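Local coordinates for protein TIR domain-containing adapter molecule 1 (Homo sapiens, PDB 4BSX) that acts as a signalling adaptor in innate immunity, passing Toll-like receptor signals on toward interferon-beta induction through a TIR domain, at residues Q23-K34 / L46-Q56; R117-V125 / L139-W149. The protein carries 2 engineered substitutions. One frame throughout, in Å; residues are numbered along the deposited sequence.

Interactions 1 and 2 each pair two neighbouring antiparallel helices of the all-helical N-terminal domain, but they share no element: 23-33 packs on 43-53, and 114-130 on 136-147. They lie on opposite sides of the chain's centre, their own centres about 25 Å apart. Half of the touching residues are buried in interaction 1 (7 of 14), but only 3 of 12 in interaction 2. Interaction 1 is mainly aliphatic, a valine set among three leucines and the stem of a lysine, with one lysine-glutamine bond. Interaction 2 is built round a tyrosine, and its carboxylates are met by arginines. Helix 96-108 touches both: its L102 and L105 meet L46, and its W97 and R101 bind E142.

Interaction 1. Residues Q23-K34 / L46-Q56; sequences QDKLLYLKHKLK and LHAMVLLKLGQ
Q23 reaches the edge of the contact through OE1, which lies 3.8 Å from L54 CD2. One turn on, L26 lays CB 3.8 Å from L54 CG, while its carbonyl O lies 3.4 Å from V50 CG1. L29 meets the other branch of that valine, CB to CG2. V50 thus sits in the hole made by L26, L29, K30 and L33, a knobs-into-holes contact; the axes come within 9.0 Å, their N-to-C directions 144° apart, so they are roughly antiparallel but clearly splayed. K30, with CG anti to the backbone N (chi1 161°) and the rest of the chain extended, runs across L51 CD2 and delivers NZ to Q56 OE1 at 2.7 Å, on a lone pair in the carbonyl plane. L33 presses CD1 to within 3.6 Å of CG of L46, which also touches L102 and L105 of helix 96-108. K34 places CA over one face of the H47 ring, a CH-pi contact 4.0 Å from its centroid; L51 CG lies over the opposite face, and K30 O sits at the ring's edge. Aliphatic contacts dominate, and the lone hydrogen bond between the segments ties helix 23-33 to Q56, the N-cap of helix 57-65.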
loop_
_atom_site.group_PDB
_atom_site.type_symbol
_atom_site.label_atom_id
_atom_site.label_comp_id
_atom_site.label_asym_id
_atom_site.label_seq_id
_atom_site.Cartn_x
_atom_site.Cartn_y
_atom_site.Cartn_z
ATOM N N GLN A 23 0.983 2.135 -19.222
ATOM C CA GLN A 23 1.838 0.965 -19.136
ATOM C C GLN A 23 3.299 1.358 -19.003
ATOM O O GLN A 23 4.083 0.624 -18.363
ATOM C CB GLN A 23 1.650 0.063 -20.363
ATOM C CG GLN A 23 0.192 -0.518 -20.580
ATOM C CD GLN A 23 -0.300 -1.431 -19.436
ATOM O OE1 GLN A 23 -0.015 -2.625 -19.392
ATOM N NE2 GLN A 23 -1.067 -0.858 -18.520
ATOM N N ASP A 24 3.678 2.491 -19.599
ATOM C CA ASP A 24 5.075 2.938 -19.554
ATOM C C ASP A 24 5.419 3.234 -18.087
ATOM O O ASP A 24 6.315 2.597 -17.518
ATOM C CB ASP A 24 5.344 4.191 -20.426
ATOM C CG ASP A 24 5.498 3.890 -21.924
ATOM O OD1 ASP A 24 5.718 2.721 -22.338
ATOM O OD2 ASP A 24 5.371 4.861 -22.700
ATOM N N LYS A 25 4.669 4.151 -17.478
ATOM C CA LYS A 25 4.741 4.407 -16.021
ATOM C C LYS A 25 4.700 3.165 -15.117
ATOM O O LYS A 25 5.507 3.044 -14.188
ATOM C CB LYS A 25 3.671 5.389 -15.571
ATOM C CG LYS A 25 3.917 5.908 -14.197
ATOM C CD LYS A 25 5.242 6.678 -14.035
ATOM C CE LYS A 25 5.424 7.852 -14.978
ATOM N NZ LYS A 25 4.672 9.053 -14.577
ATOM N N LEU A 26 3.833 2.205 -15.384
ATOM C CA LEU A 26 3.897 0.978 -14.599
ATOM C C LEU A 26 5.230 0.225 -14.746
ATOM O O LEU A 26 5.814 -0.230 -13.775
ATOM C CB LEU A 26 2.747 0.051 -14.950
ATOM C CG LEU A 26 1.342 0.541 -14.577
ATOM C CD1 LEU A 26 0.334 -0.520 -14.995
ATOM C CD2 LEU A 26 1.235 0.852 -13.096
ATOM N N LEU A 27 5.696 0.073 -15.975
ATOM C CA LEU A 27 7.028 -0.459 -16.223
ATOM C C LEU A 27 8.109 0.319 -15.435
ATOM O O LEU A 27 8.934 -0.287 -14.769
ATOM C CB LEU A 27 7.340 -0.480 -17.733
ATOM C CG LEU A 27 6.573 -1.601 -18.473
ATOM C CD1 LEU A 27 6.553 -1.430 -19.965
ATOM C CD2 LEU A 27 7.133 -3.001 -18.091
ATOM N N TYR A 28 8.050 1.641 -15.480
ATOM C CA TYR A 28 8.892 2.500 -14.664
ATOM C C TYR A 28 8.815 2.128 -13.187
ATOM O O TYR A 28 9.843 1.903 -12.569
ATOM C CB TYR A 28 8.489 3.960 -14.839
ATOM C CG TYR A 28 9.214 4.889 -13.890
ATOM C CD1 TYR A 28 10.613 5.070 -13.979
ATOM C CD2 TYR A 28 8.521 5.580 -12.879
ATOM C CE1 TYR A 28 11.306 5.933 -13.081
ATOM C CE2 TYR A 28 9.211 6.451 -11.967
ATOM C CZ TYR A 28 10.579 6.612 -12.090
ATOM O OH TYR A 28 11.208 7.457 -11.216
ATOM N N LEU A 29 7.599 2.007 -12.624
ATOM C CA LEU A 29 7.454 1.625 -11.208
ATOM C C LEU A 29 7.947 0.207 -10.906
ATOM O O LEU A 29 8.625 -0.032 -9.888
ATOM C CB LEU A 29 6.030 1.829 -10.733
ATOM C CG LEU A 29 5.688 3.324 -10.775
ATOM C CD1 LEU A 29 4.222 3.631 -10.439
ATOM C CD2 LEU A 29 6.574 4.099 -9.804
ATOM N N LYS A 30 7.647 -0.725 -11.790
ATOM C CA LYS A 30 8.136 -2.091 -11.625
ATOM C C LYS A 30 9.689 -2.105 -11.541
ATOM O O LYS A 30 10.278 -2.810 -10.711
ATOM C CB LYS A 30 7.645 -2.965 -12.804
ATOM C CG LYS A 30 8.435 -4.261 -12.996
ATOM C CD LYS A 30 8.099 -5.013 -14.315
ATOM C CE LYS A 30 8.939 -6.314 -14.405
ATOM N NZ LYS A 30 8.622 -7.150 -15.583
ATOM N N HIS A 31 10.350 -1.360 -12.424
ATOM C CA HIS A 31 11.787 -1.457 -12.528
ATOM C C HIS A 31 12.412 -0.766 -11.300
ATOM O O HIS A 31 13.394 -1.252 -10.727
ATOM C CB HIS A 31 12.263 -0.770 -13.823
ATOM C CG HIS A 31 11.797 -1.430 -15.096
ATOM N ND1 HIS A 31 11.805 -2.791 -15.291
ATOM C CD2 HIS A 31 11.324 -0.883 -16.239
ATOM C CE1 HIS A 31 11.353 -3.061 -16.507
ATOM N NE2 HIS A 31 11.046 -1.924 -17.090
ATOM N N LYS A 32 11.818 0.370 -10.933
ATOM C CA LYS A 32 12.251 1.229 -9.827
ATOM C C LYS A 32 11.933 0.703 -8.423
ATOM O O LYS A 32 12.741 0.820 -7.523
ATOM C CB LYS A 32 11.575 2.593 -9.967
ATOM C CG LYS A 32 11.945 3.583 -8.921
ATOM C CD LYS A 32 11.316 4.925 -9.258
ATOM C CE LYS A 32 11.604 5.965 -8.194
ATOM N NZ LYS A 32 11.142 7.335 -8.534
ATOM N N LEU A 33 10.743 0.151 -8.223
ATOM C CA LEU A 33 10.287 -0.164 -6.863
ATOM C C LEU A 33 10.978 -1.410 -6.337
ATOM O O LEU A 33 11.032 -1.640 -5.132
ATOM C CB LEU A 33 8.778 -0.373 -6.843
ATOM C CG LEU A 33 7.921 0.895 -6.935
ATOM C CD1 LEU A 33 6.442 0.564 -6.822
ATOM C CD2 LEU A 33 8.318 1.856 -5.799
ATOM N N LYS A 34 11.529 -2.191 -7.264
ATOM C CA LYS A 34 12.049 -3.536 -7.000
ATOM C C LYS A 34 13.238 -3.537 -6.045
ATOM O O LYS A 34 13.458 -4.524 -5.340
ATOM C CB LYS A 34 12.408 -4.182 -8.356
ATOM C CG LYS A 34 13.328 -5.405 -8.314
ATOM C CD LYS A 34 12.565 -6.721 -8.316
ATOM C CE LYS A 34 13.437 -7.879 -8.839
ATOM N NZ LYS A 34 12.767 -9.227 -8.782
ATOM N N LEU A 46 3.658 -2.161 -2.938
ATOM C CA LEU A 46 3.374 -1.420 -4.167
ATOM C C LEU A 46 4.051 -2.035 -5.407
ATOM O O LEU A 46 3.509 -1.982 -6.520
ATOM C CB LEU A 46 3.773 0.041 -4.037
ATOM C CG LEU A 46 3.260 0.962 -5.169
ATOM C CD1 LEU A 46 1.747 0.968 -5.286
ATOM C CD2 LEU A 46 3.737 2.388 -4.970
ATOM N N HIS A 47 5.213 -2.624 -5.228
ATOM C CA HIS A 47 5.883 -3.308 -6.345
ATOM C C HIS A 47 4.988 -4.454 -6.827
ATOM O O HIS A 47 4.780 -4.670 -8.034
ATOM C CB HIS A 47 7.258 -3.809 -5.868
ATOM C CG HIS A 47 7.950 -4.721 -6.824
ATOM N ND1 HIS A 47 8.487 -4.284 -8.019
ATOM C CD2 HIS A 47 8.211 -6.048 -6.749
ATOM C CE1 HIS A 47 8.998 -5.317 -8.665
ATOM N NE2 HIS A 47 8.857 -6.394 -7.912
ATOM N N ALA A 48 4.422 -5.171 -5.868
ATOM C CA ALA A 48 3.593 -6.353 -6.178
ATOM C C ALA A 48 2.283 -5.959 -6.866
ATOM O O ALA A 48 1.819 -6.634 -7.801
ATOM C CB ALA A 48 3.302 -7.171 -4.885
HETATM N N MSE A 49 1.665 -4.883 -6.374
HETATM C CA MSE A 49 0.404 -4.350 -6.945
HETATM C C MSE A 49 0.651 -3.857 -8.365
HETATM O O MSE A 49 -0.188 -4.046 -9.273
HETATM C CB MSE A 49 -0.142 -3.228 -6.072
HETATM C CG MSE A 49 -0.672 -3.719 -4.701
HETATM SE SE MSE A 49 -0.946 -2.243 -3.401
HETATM C CE MSE A 49 -2.174 -1.068 -4.296
ATOM N N VAL A 50 1.813 -3.233 -8.564
ATOM C CA VAL A 50 2.251 -2.795 -9.919
ATOM C C VAL A 50 2.316 -3.971 -10.863
ATOM O O VAL A 50 1.785 -3.918 -11.934
ATOM C CB VAL A 50 3.606 -2.067 -9.869
ATOM C CG1 VAL A 50 4.261 -2.021 -11.278
ATOM C CG2 VAL A 50 3.378 -0.680 -9.335
ATOM N N LEU A 51 2.944 -5.057 -10.428
ATOM C CA LEU A 51 3.015 -6.284 -11.216
ATOM C C LEU A 51 1.621 -6.861 -11.538
ATOM O O LEU A 51 1.348 -7.347 -12.646
ATOM C CB LEU A 51 3.822 -7.316 -10.430
ATOM C CG LEU A 51 5.284 -6.972 -10.287
ATOM C CD1 LEU A 51 5.975 -7.896 -9.278
ATOM C CD2 LEU A 51 5.936 -7.071 -11.644
ATOM N N LEU A 52 0.739 -6.834 -10.546
ATOM C CA LEU A 52 -0.630 -7.302 -10.733
ATOM C C LEU A 52 -1.366 -6.470 -11.769
ATOM O O LEU A 52 -2.086 -7.022 -12.600
ATOM C CB LEU A 52 -1.400 -7.247 -9.406
ATOM C CG LEU A 52 -1.017 -8.267 -8.336
ATOM C CD1 LEU A 52 -1.809 -8.020 -7.080
ATOM C CD2 LEU A 52 -1.236 -9.668 -8.882
ATOM N N LYS A 53 -1.212 -5.145 -11.707
ATOM C CA LYS A 53 -1.833 -4.254 -12.696
ATOM C C LYS A 53 -1.204 -4.364 -14.115
ATOM O O LYS A 53 -1.796 -3.964 -15.119
ATOM C CB LYS A 53 -1.773 -2.801 -12.190
ATOM C CG LYS A 53 -2.863 -1.900 -12.832
ATOM C CD LYS A 53 -4.296 -2.279 -12.270
ATOM C CE LYS A 53 -5.441 -1.642 -13.085
ATOM N NZ LYS A 53 -6.776 -2.301 -12.889
ATOM N N LEU A 54 0.006 -4.902 -14.187
ATOM C CA LEU A 54 0.648 -5.167 -15.484
ATOM C C LEU A 54 0.259 -6.540 -16.001
ATOM O O LEU A 54 0.691 -6.946 -17.065
ATOM C CB LEU A 54 2.188 -5.102 -15.375
ATOM C CG LEU A 54 2.806 -3.712 -15.560
ATOM C CD1 LEU A 54 4.175 -3.611 -14.957
ATOM C CD2 LEU A 54 2.875 -3.349 -17.039
ATOM N N GLY A 55 -0.525 -7.294 -15.238
ATOM C CA GLY A 55 -0.875 -8.628 -15.692
ATOM C C GLY A 55 0.148 -9.691 -15.327
ATOM O O GLY A 55 -0.040 -10.864 -15.648
ATOM N N GLN A 56 1.212 -9.293 -14.632
ATOM C CA GLN A 56 2.285 -10.220 -14.276
ATOM C C GLN A 56 2.035 -10.832 -12.891
ATOM O O GLN A 56 2.703 -10.496 -11.896
ATOM C CB GLN A 56 3.645 -9.510 -14.351
ATOM C CG GLN A 56 3.952 -8.996 -15.759
ATOM C CD GLN A 56 5.145 -8.033 -15.833
ATOM O OE1 GLN A 56 6.228 -8.305 -15.302
ATOM N NE2 GLN A 56 4.935 -6.900 -16.501
#

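Interaction 2. Residues R117-V125 / L139-W149; sequences RDVAYQEAV and LQDEARNRCGW
Helices 117-125 and 139-147 run antiparallel, their axes 170° apart and 10.1 Å at closest approach, with Y121 opposite A143 in CA register. Y121 is a knob among E142, A143, R146 and C147. A143 CA lies over one face of its ring, 4.1 Å from the centroid and 24° off the normal, a CH-pi contact, while L139 CD1 comes in at the edge. C147 SG lies obliquely beside the ring, 3.7 Å from Y121 CD2, a sulfur-aromatic contact. The Y121 hydroxyl points at E142 OE2, but the modelled 2.3 Å between OH and OE2 is too short for its exact length to be trusted. E142 is also held by R101 and W97 of helix 96-108, in a domain structurally similar to the tetratricopeptide-type IFIT proteins. L139 also packs CD2 on A124 CB and CG on V125 CG2. R117 bends at chi3, bringing its guanidinium face under R146 O, 3.2 Å from CZ, at which no N-H points; its NE and NH2 edge faces D118 OD1, two weak hydrogen bonds within a salt bridge. Replacing R117 with an alanine would probably leave D118 without that charge partner and R146 O uncovered. W149 NE1 makes a weak bond to D118 OD2, 3.4 Å away.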
loop_
_atom_site.group_PDB
_atom_site.type_symbol
_atom_site.label_atom_id
_atom_site.label_comp_id
_atom_site.label_asym_id
_atom_site.label_seq_id
_atom_site.Cartn_x
_atom_site.Cartn_y
_atom_site.Cartn_z
ATOM N N ARG A 117 -2.862 11.691 -0.044
ATOM C CA ARG A 117 -1.993 11.144 0.987
ATOM C C ARG A 117 -2.396 11.619 2.377
ATOM O O ARG A 117 -2.312 10.857 3.334
ATOM C CB ARG A 117 -0.562 11.574 0.749
ATOM C CG ARG A 117 0.397 11.121 1.851
ATOM C CD ARG A 117 1.695 11.878 1.767
ATOM N NE ARG A 117 1.415 13.299 1.857
ATOM C CZ ARG A 117 2.109 14.247 1.243
ATOM N NH1 ARG A 117 3.168 13.935 0.497
ATOM N NH2 ARG A 117 1.731 15.513 1.388
ATOM N N ASP A 118 -2.777 12.894 2.479
ATOM C CA ASP A 118 -3.065 13.536 3.763
ATOM C C ASP A 118 -4.298 12.901 4.364
ATOM O O ASP A 118 -4.334 12.527 5.546
ATOM C CB ASP A 118 -3.339 15.038 3.560
ATOM C CG ASP A 118 -2.077 15.847 3.276
ATOM O OD1 ASP A 118 -0.951 15.315 3.413
ATOM O OD2 ASP A 118 -2.210 17.040 2.952
ATOM N N VAL A 119 -5.327 12.810 3.543
ATOM C CA VAL A 119 -6.575 12.180 3.945
ATOM C C VAL A 119 -6.302 10.754 4.429
ATOM O O VAL A 119 -6.811 10.356 5.474
ATOM C CB VAL A 119 -7.576 12.156 2.787
ATOM C CG1 VAL A 119 -8.787 11.282 3.123
ATOM C CG2 VAL A 119 -8.004 13.566 2.452
ATOM N N ALA A 120 -5.482 9.992 3.701
ATOM C CA ALA A 120 -5.114 8.623 4.131
ATOM C C ALA A 120 -4.377 8.554 5.510
ATOM O O ALA A 120 -4.714 7.708 6.356
ATOM C CB ALA A 120 -4.310 7.896 3.008
ATOM N N TYR A 121 -3.405 9.440 5.757
ATOM C CA TYR A 121 -2.757 9.455 7.063
ATOM C C TYR A 121 -3.789 9.777 8.175
ATOM O O TYR A 121 -3.792 9.167 9.230
ATOM C CB TYR A 121 -1.502 10.352 7.088
ATOM C CG TYR A 121 -0.249 9.536 6.705
ATOM C CD1 TYR A 121 0.185 8.546 7.510
ATOM C CD2 TYR A 121 0.411 9.705 5.497
ATOM C CE1 TYR A 121 1.224 7.775 7.202
ATOM C CE2 TYR A 121 1.492 8.916 5.174
ATOM C CZ TYR A 121 1.887 7.947 6.046
ATOM O OH TYR A 121 2.976 7.120 5.840
ATOM N N GLN A 122 -4.689 10.701 7.915
ATOM C CA GLN A 122 -5.693 11.039 8.885
ATOM C C GLN A 122 -6.534 9.822 9.229
ATOM O O GLN A 122 -6.608 9.452 10.388
ATOM C CB GLN A 122 -6.581 12.157 8.343
ATOM C CG GLN A 122 -5.866 13.469 8.207
ATOM C CD GLN A 122 -6.779 14.543 7.694
ATOM O OE1 GLN A 122 -7.508 14.338 6.715
ATOM N NE2 GLN A 122 -6.775 15.689 8.360
ATOM N N GLU A 123 -7.169 9.209 8.232
ATOM C CA GLU A 123 -7.997 8.044 8.468
ATOM C C GLU A 123 -7.223 6.993 9.232
ATOM O O GLU A 123 -7.785 6.286 10.052
ATOM C CB GLU A 123 -8.556 7.459 7.140
ATOM C CG GLU A 123 -9.567 8.398 6.489
ATOM C CD GLU A 123 -10.022 7.953 5.102
ATOM O OE1 GLU A 123 -9.620 6.849 4.672
ATOM O OE2 GLU A 123 -10.782 8.706 4.437
ATOM N N ALA A 124 -5.940 6.860 8.950
ATOM C CA ALA A 124 -5.152 5.856 9.652
ATOM C C ALA A 124 -5.081 6.272 11.101
ATOM O O ALA A 124 -5.074 5.438 11.993
ATOM C CB ALA A 124 -3.749 5.766 9.075
ATOM N N VAL A 125 -4.976 7.578 11.325
ATOM C CA VAL A 125 -4.723 8.081 12.675
ATOM C C VAL A 125 -6.018 7.866 13.462
ATOM O O VAL A 125 -5.993 7.333 14.566
ATOM C CB VAL A 125 -4.256 9.558 12.661
ATOM C CG1 VAL A 125 -4.394 10.186 14.027
ATOM C CG2 VAL A 125 -2.824 9.658 12.194
ATOM N N LEU A 139 2.750 6.345 14.306
ATOM C CA LEU A 139 2.026 6.670 13.086
ATOM C C LEU A 139 1.894 8.175 12.896
ATOM O O LEU A 139 2.048 8.691 11.759
ATOM C CB LEU A 139 0.641 6.027 13.114
ATOM C CG LEU A 139 -0.366 6.515 12.054
ATOM C CD1 LEU A 139 0.159 6.257 10.658
ATOM C CD2 LEU A 139 -1.650 5.819 12.242
ATOM N N GLN A 140 1.610 8.859 14.009
ATOM C CA GLN A 140 1.441 10.296 14.045
ATOM C C GLN A 140 2.763 10.943 13.685
ATOM O O GLN A 140 2.768 11.947 12.974
ATOM C CB GLN A 140 1.034 10.767 15.445
ATOM C CG GLN A 140 -0.432 10.545 15.845
ATOM C CD GLN A 140 -0.650 10.818 17.362
ATOM O OE1 GLN A 140 0.284 10.708 18.163
ATOM N NE2 GLN A 140 -1.866 11.166 17.744
ATOM N N ASP A 141 3.876 10.389 14.187
ATOM C CA ASP A 141 5.222 10.875 13.820
ATOM C C ASP A 141 5.430 10.752 12.319
ATOM O O ASP A 141 5.775 11.729 11.626
ATOM C CB ASP A 141 6.315 10.096 14.553
ATOM C CG ASP A 141 6.426 10.477 16.021
ATOM O OD1 ASP A 141 5.980 11.607 16.359
ATOM O OD2 ASP A 141 6.953 9.640 16.819
ATOM N N GLU A 142 5.217 9.545 11.810
ATOM C CA GLU A 142 5.235 9.302 10.357
ATOM C C GLU A 142 4.275 10.214 9.583
ATOM O O GLU A 142 4.596 10.764 8.552
ATOM C CB GLU A 142 4.914 7.836 10.082
ATOM C CG GLU A 142 4.705 7.517 8.628
ATOM C CD GLU A 142 4.540 6.042 8.421
ATOM O OE1 GLU A 142 5.087 5.314 9.281
ATOM O OE2 GLU A 142 3.854 5.638 7.421
ATOM N N ALA A 143 3.084 10.405 10.082
ATOM C CA ALA A 143 2.155 11.225 9.344
ATOM C C ALA A 143 2.704 12.632 9.229
ATOM O O ALA A 143 2.597 13.249 8.177
ATOM C CB ALA A 143 0.764 11.227 10.017
ATOM N N ARG A 144 3.264 13.154 10.323
ATOM C CA ARG A 144 3.683 14.553 10.391
ATOM C C ARG A 144 4.822 14.788 9.408
ATOM O O ARG A 144 4.860 15.796 8.700
ATOM C CB ARG A 144 4.122 14.921 11.807
ATOM C CG ARG A 144 4.565 16.382 11.996
ATOM C CD ARG A 144 4.994 16.671 13.452
ATOM N NE ARG A 144 6.161 15.883 13.873
ATOM C CZ ARG A 144 7.435 16.247 13.692
ATOM N NH1 ARG A 144 7.742 17.393 13.087
ATOM N NH2 ARG A 144 8.422 15.453 14.114
ATOM N N ASN A 145 5.729 13.823 9.384
ATOM C CA ASN A 145 6.905 13.846 8.535
ATOM C C ASN A 145 6.595 13.702 7.050
ATOM O O ASN A 145 7.242 14.338 6.221
ATOM C CB ASN A 145 7.835 12.706 8.963
ATOM C CG ASN A 145 9.111 12.656 8.166
ATOM O OD1 ASN A 145 9.176 12.012 7.121
ATOM N ND2 ASN A 145 10.158 13.322 8.678
ATOM N N ARG A 146 5.629 12.850 6.700
ATOM C CA ARG A 146 5.341 12.607 5.275
ATOM C C ARG A 146 4.343 13.617 4.770
ATOM O O ARG A 146 4.300 13.889 3.583
ATOM C CB ARG A 146 4.803 11.199 4.989
ATOM C CG ARG A 146 5.677 10.029 5.521
ATOM C CD ARG A 146 6.723 9.518 4.542
ATOM N NE ARG A 146 7.345 8.266 4.992
ATOM C CZ ARG A 146 6.812 7.042 4.850
ATOM N NH1 ARG A 146 5.609 6.847 4.272
ATOM N NH2 ARG A 146 7.483 5.984 5.310
ATOM N N CYS A 147 3.539 14.197 5.646
ATOM C CA CYS A 147 2.496 15.086 5.147
ATOM C C CYS A 147 2.920 16.539 5.142
ATOM O O CYS A 147 2.240 17.376 4.537
ATOM C CB CYS A 147 1.197 14.895 5.923
ATOM S SG CYS A 147 0.359 13.367 5.487
ATOM N N GLY A 148 4.053 16.818 5.799
ATOM C CA GLY A 148 4.679 18.140 5.801
ATOM C C GLY A 148 4.152 19.070 6.893
ATOM O O GLY A 148 4.544 20.246 6.973
ATOM N N TRP A 149 3.263 18.535 7.736
ATOM C CA TRP A 149 2.557 19.330 8.735
ATOM C C TRP A 149 1.806 18.428 9.710
ATOM O O TRP A 149 1.628 17.240 9.443
ATOM C CB TRP A 149 1.580 20.300 8.047
ATOM C CG TRP A 149 0.541 19.639 7.149
ATOM C CD1 TRP A 149 0.745 19.130 5.892
ATOM C CD2 TRP A 149 -0.855 19.448 7.434
ATOM N NE1 TRP A 149 -0.436 18.623 5.381
ATOM C CE2 TRP A 149 -1.429 18.806 6.309
ATOM C CE3 TRP A 149 -1.674 19.754 8.529
ATOM C CZ2 TRP A 149 -2.769 18.472 6.254
ATOM C CZ3 TRP A 149 -3.013 19.414 8.469
ATOM C CH2 TRP A 149 -3.545 18.781 7.341
#